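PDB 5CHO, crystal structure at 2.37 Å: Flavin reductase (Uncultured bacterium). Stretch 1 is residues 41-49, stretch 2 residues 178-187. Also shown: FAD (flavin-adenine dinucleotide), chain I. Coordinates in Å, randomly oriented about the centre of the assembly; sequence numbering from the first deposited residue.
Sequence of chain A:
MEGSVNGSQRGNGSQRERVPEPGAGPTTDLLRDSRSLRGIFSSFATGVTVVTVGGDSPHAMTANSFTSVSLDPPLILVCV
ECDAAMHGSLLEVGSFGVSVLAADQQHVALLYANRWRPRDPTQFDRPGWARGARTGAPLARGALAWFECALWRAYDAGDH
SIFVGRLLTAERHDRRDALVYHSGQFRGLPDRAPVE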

# COMPACT_ATOMS: atom_id res chain seq x y z
N PHE A 41 -5.49 -7.77 8.31
CA PHE A 41 -4.72 -7.07 7.29
C PHE A 41 -5.20 -7.41 5.88
O PHE A 41 -5.17 -6.56 4.99
CB PHE A 41 -3.22 -7.40 7.39
CG PHE A 41 -2.50 -6.75 8.56
CD1 PHE A 41 -3.05 -5.68 9.25
CD2 PHE A 41 -1.25 -7.22 8.94
CE1 PHE A 41 -2.36 -5.10 10.31
CE2 PHE A 41 -0.57 -6.64 10.00
CZ PHE A 41 -1.12 -5.58 10.68
N SER A 42 -5.66 -8.65 5.68
CA SER A 42 -6.01 -9.12 4.34
C SER A 42 -7.29 -8.50 3.81
O SER A 42 -7.59 -8.61 2.62
CB SER A 42 -6.16 -10.65 4.34
OG SER A 42 -7.40 -11.05 4.90
N SER A 43 -8.04 -7.84 4.69
CA SER A 43 -9.27 -7.17 4.28
C SER A 43 -8.99 -5.99 3.35
O SER A 43 -9.86 -5.58 2.59
CB SER A 43 -10.05 -6.69 5.50
OG SER A 43 -9.39 -5.62 6.14
N PHE A 44 -7.77 -5.46 3.41
CA PHE A 44 -7.34 -4.41 2.49
C PHE A 44 -6.74 -4.97 1.21
O PHE A 44 -5.66 -5.55 1.22
CB PHE A 44 -6.33 -3.48 3.17
CG PHE A 44 -5.97 -2.28 2.34
CD1 PHE A 44 -4.81 -2.26 1.58
CD2 PHE A 44 -6.78 -1.15 2.34
CE1 PHE A 44 -4.47 -1.15 0.82
CE2 PHE A 44 -6.45 -0.05 1.58
CZ PHE A 44 -5.30 -0.04 0.83
N ALA A 45 -7.46 -4.80 0.10
CA ALA A 45 -7.01 -5.31 -1.18
C ALA A 45 -5.77 -4.58 -1.67
O ALA A 45 -5.57 -3.40 -1.35
CB ALA A 45 -8.12 -5.20 -2.22
N THR A 46 -4.95 -5.27 -2.44
CA THR A 46 -3.75 -4.69 -3.02
C THR A 46 -3.52 -5.26 -4.41
O THR A 46 -4.02 -6.33 -4.74
CB THR A 46 -2.48 -4.99 -2.20
OG1 THR A 46 -2.15 -6.38 -2.35
CG2 THR A 46 -2.65 -4.66 -0.73
N GLY A 47 -2.75 -4.54 -5.22
CA GLY A 47 -2.16 -5.12 -6.41
C GLY A 47 -0.98 -5.97 -5.97
O GLY A 47 -0.80 -6.22 -4.78
N VAL A 48 -0.18 -6.43 -6.92
CA VAL A 48 0.99 -7.24 -6.59
C VAL A 48 2.17 -6.84 -7.46
O VAL A 48 2.01 -6.67 -8.67
CB VAL A 48 0.73 -8.74 -6.76
CG1 VAL A 48 1.89 -9.54 -6.19
CG2 VAL A 48 -0.56 -9.14 -6.09
N THR A 49 3.34 -6.69 -6.85
CA THR A 49 4.56 -6.39 -7.59
C THR A 49 5.65 -7.44 -7.41
O THR A 49 5.57 -8.30 -6.53
CB THR A 49 5.19 -5.05 -7.18
OG1 THR A 49 5.89 -5.22 -5.94
CG2 THR A 49 4.14 -3.97 -7.01
N ALA A 178 -5.79 -6.91 -13.93
CA ALA A 178 -4.77 -6.72 -12.91
C ALA A 178 -4.79 -7.83 -11.88
O ALA A 178 -5.85 -8.38 -11.55
CB ALA A 178 -4.96 -5.38 -12.24
N LEU A 179 -3.61 -8.16 -11.35
CA LEU A 179 -3.50 -9.14 -10.29
C LEU A 179 -3.75 -8.44 -8.97
O LEU A 179 -3.11 -7.44 -8.65
CB LEU A 179 -2.13 -9.81 -10.29
CG LEU A 179 -1.98 -10.98 -9.32
CD1 LEU A 179 -2.99 -12.08 -9.64
CD2 LEU A 179 -0.56 -11.54 -9.35
N VAL A 180 -4.69 -8.99 -8.21
CA VAL A 180 -5.06 -8.41 -6.93
C VAL A 180 -4.98 -9.47 -5.84
O VAL A 180 -5.33 -10.63 -6.07
CB VAL A 180 -6.48 -7.80 -7.02
CG1 VAL A 180 -7.05 -7.52 -5.64
CG2 VAL A 180 -6.43 -6.54 -7.86
N TYR A 181 -4.52 -9.05 -4.67
CA TYR A 181 -4.40 -9.94 -3.53
C TYR A 181 -5.32 -9.46 -2.42
O TYR A 181 -5.10 -8.40 -1.84
CB TYR A 181 -2.95 -10.01 -3.04
CG TYR A 181 -2.71 -11.04 -1.97
CD1 TYR A 181 -2.84 -12.39 -2.25
CD2 TYR A 181 -2.34 -10.67 -0.69
CE1 TYR A 181 -2.62 -13.35 -1.27
CE2 TYR A 181 -2.11 -11.61 0.29
CZ TYR A 181 -2.26 -12.95 -0.00
OH TYR A 181 -2.04 -13.89 0.97
N HIS A 182 -6.35 -10.25 -2.14
CA HIS A 182 -7.35 -9.89 -1.14
C HIS A 182 -7.91 -11.11 -0.41
O HIS A 182 -8.16 -12.14 -1.02
CB HIS A 182 -8.49 -9.12 -1.79
CG HIS A 182 -9.56 -8.71 -0.83
ND1 HIS A 182 -10.81 -9.29 -0.81
CD2 HIS A 182 -9.57 -7.76 0.14
CE1 HIS A 182 -11.53 -8.73 0.14
NE2 HIS A 182 -10.80 -7.80 0.73
N SER A 183 -8.09 -10.96 0.90
CA SER A 183 -8.58 -12.05 1.75
C SER A 183 -7.71 -13.28 1.59
O SER A 183 -8.19 -14.41 1.66
CB SER A 183 -10.05 -12.38 1.42
OG SER A 183 -10.93 -11.56 2.17
N GLY A 184 -6.41 -13.06 1.39
CA GLY A 184 -5.47 -14.16 1.21
C GLY A 184 -5.66 -14.91 -0.09
O GLY A 184 -5.11 -15.99 -0.26
N GLN A 185 -6.43 -14.32 -1.01
CA GLN A 185 -6.67 -14.92 -2.32
C GLN A 185 -6.11 -14.06 -3.42
O GLN A 185 -6.09 -12.84 -3.31
CB GLN A 185 -8.17 -15.12 -2.58
CG GLN A 185 -8.90 -16.08 -1.66
CD GLN A 185 -8.37 -17.49 -1.78
OE1 GLN A 185 -8.13 -17.98 -2.89
NE2 GLN A 185 -8.25 -18.18 -0.65
N PHE A 186 -5.65 -14.70 -4.49
CA PHE A 186 -5.30 -13.98 -5.69
C PHE A 186 -6.57 -13.82 -6.53
O PHE A 186 -7.37 -14.75 -6.64
CB PHE A 186 -4.20 -14.69 -6.48
CG PHE A 186 -2.85 -14.59 -5.83
CD1 PHE A 186 -2.37 -15.62 -5.03
CD2 PHE A 186 -2.07 -13.46 -5.99
CE1 PHE A 186 -1.13 -15.52 -4.42
CE2 PHE A 186 -0.84 -13.35 -5.38
CZ PHE A 186 -0.37 -14.39 -4.60
N ARG A 187 -6.74 -12.63 -7.10
CA ARG A 187 -7.93 -12.30 -7.87
C ARG A 187 -7.54 -11.56 -9.12
O ARG A 187 -6.46 -10.96 -9.20
CB ARG A 187 -8.92 -11.45 -7.06
CG ARG A 187 -9.36 -12.10 -5.78
CD ARG A 187 -10.32 -13.25 -6.06
NE ARG A 187 -10.66 -13.97 -4.84
CZ ARG A 187 -11.69 -13.70 -4.04
NH1 ARG A 187 -12.60 -12.79 -4.36
NH2 ARG A 187 -11.84 -14.41 -2.93
PA FAD I . 13.84 -14.99 1.74
O1A FAD I . 15.32 -15.26 1.79
O2A FAD I . 13.17 -15.93 0.81
O5B FAD I . 13.20 -15.19 3.21
C5B FAD I . 11.78 -15.07 3.36
C4B FAD I . 11.32 -15.62 4.76
O4B FAD I . 11.47 -16.90 4.79
C3B FAD I . 12.23 -15.06 5.85
O3B FAD I . 11.49 -14.73 6.98
C2B FAD I . 13.21 -16.19 6.17
O2B FAD I . 13.50 -16.24 7.67
C1B FAD I . 12.63 -17.28 5.83
N9A FAD I . 13.55 -18.15 5.20
C8A FAD I . 13.73 -18.34 3.87
N7A FAD I . 14.72 -19.25 3.70
C5A FAD I . 15.16 -19.62 4.94
C6A FAD I . 16.14 -20.50 5.35
N6A FAD I . 17.07 -21.38 4.65
N1A FAD I . 16.37 -20.68 6.67
C2A FAD I . 15.64 -19.99 7.61
N3A FAD I . 14.67 -19.11 7.20
C4A FAD I . 14.43 -18.93 5.86
N1 FAD I . 7.47 -10.06 1.79
C2 FAD I . 7.98 -8.79 2.29
O2 FAD I . 9.02 -8.76 2.97
N3 FAD I . 7.27 -7.55 2.00
C4 FAD I . 6.07 -7.59 1.23
O4 FAD I . 5.52 -6.61 1.00
C4X FAD I . 5.56 -8.90 0.72
N5 FAD I . 4.36 -8.97 -0.05
C5X FAD I . 3.86 -10.27 -0.56
C6 FAD I . 2.66 -10.33 -1.34
C7 FAD I . 2.19 -11.56 -1.81
C7M FAD I . 0.89 -11.26 -2.61
C8 FAD I . 2.91 -12.72 -1.51
C8M FAD I . 2.28 -14.03 -2.10
C9 FAD I . 4.08 -12.66 -0.75
C9A FAD I . 4.56 -11.43 -0.27
N10 FAD I . 5.79 -11.38 0.53
C10 FAD I . 6.27 -10.10 1.02
C1' FAD I . 6.55 -12.61 0.86
C2' FAD I . 7.86 -12.67 0.05
O2' FAD I . 7.57 -12.57 -1.31
C3' FAD I . 8.55 -13.98 0.34
O3' FAD I . 8.91 -14.01 1.69
C4' FAD I . 9.80 -14.14 -0.52
O4' FAD I . 10.24 -15.43 -0.44
C5' FAD I . 10.91 -13.20 -0.01
O5' FAD I . 12.08 -13.36 -0.82
P FAD I . 13.53 -12.99 -0.19
O1P FAD I . 14.60 -13.70 -0.98
O2P FAD I . 13.74 -11.48 -0.23
O3P FAD I . 13.55 -13.49 1.30
O HOH W 1 -4.36 -7.97 0.66
O HOH W 2 -1.25 -5.90 -9.63

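Two waters bridge the backbones of this short antiparallel pairing, one joining two carbonyls and the other an amide and a carbonyl. Water 1 donates to Phe 44 O (2.8 Å) and to Tyr 181 O (2.6 Å), joining two carbonyls that, as acceptors, could not bond each other. Water 2 accepts from Val 48 N at 3.0 Å and lies 2.6 Å from Leu 179 O, to which it donates; the direct Val 48 N to Leu 179 O separation is 3.5 Å.

Between the waters, Thr 46 and Tyr 181 form a hydrogen-bonded pair: Tyr 181 N donates to Thr 46 O (2.8 Å, 165°), and Thr 46 N to Tyr 181 O (3.2 Å, 145°). Beyond it, Gly 47 CA approaches Leu 179 O at 3.4 Å, a CA-H...O contact with 142° at the hydrogen.

At the other end, where the type I' turn from His 182 to Gln 185 reverses the chain, Ser 183 N donates to Ser 42 O (3.0 Å, 164°). The His 182 ring presents its edge to stretch 1; its NE2 donates to Ser 43 O at 3.0 Å, but the 127° angle makes this bond weak.

Apolar packing centres on Val 48, whose CG2 lies 4.0 Å from both Leu 179 CG and Tyr 181 CB, and 4.3 Å from Phe 186 CE2. The flavin methyl C7M covers one face of the Tyr 181 ring, 3.7 Å from Tyr 181 CG.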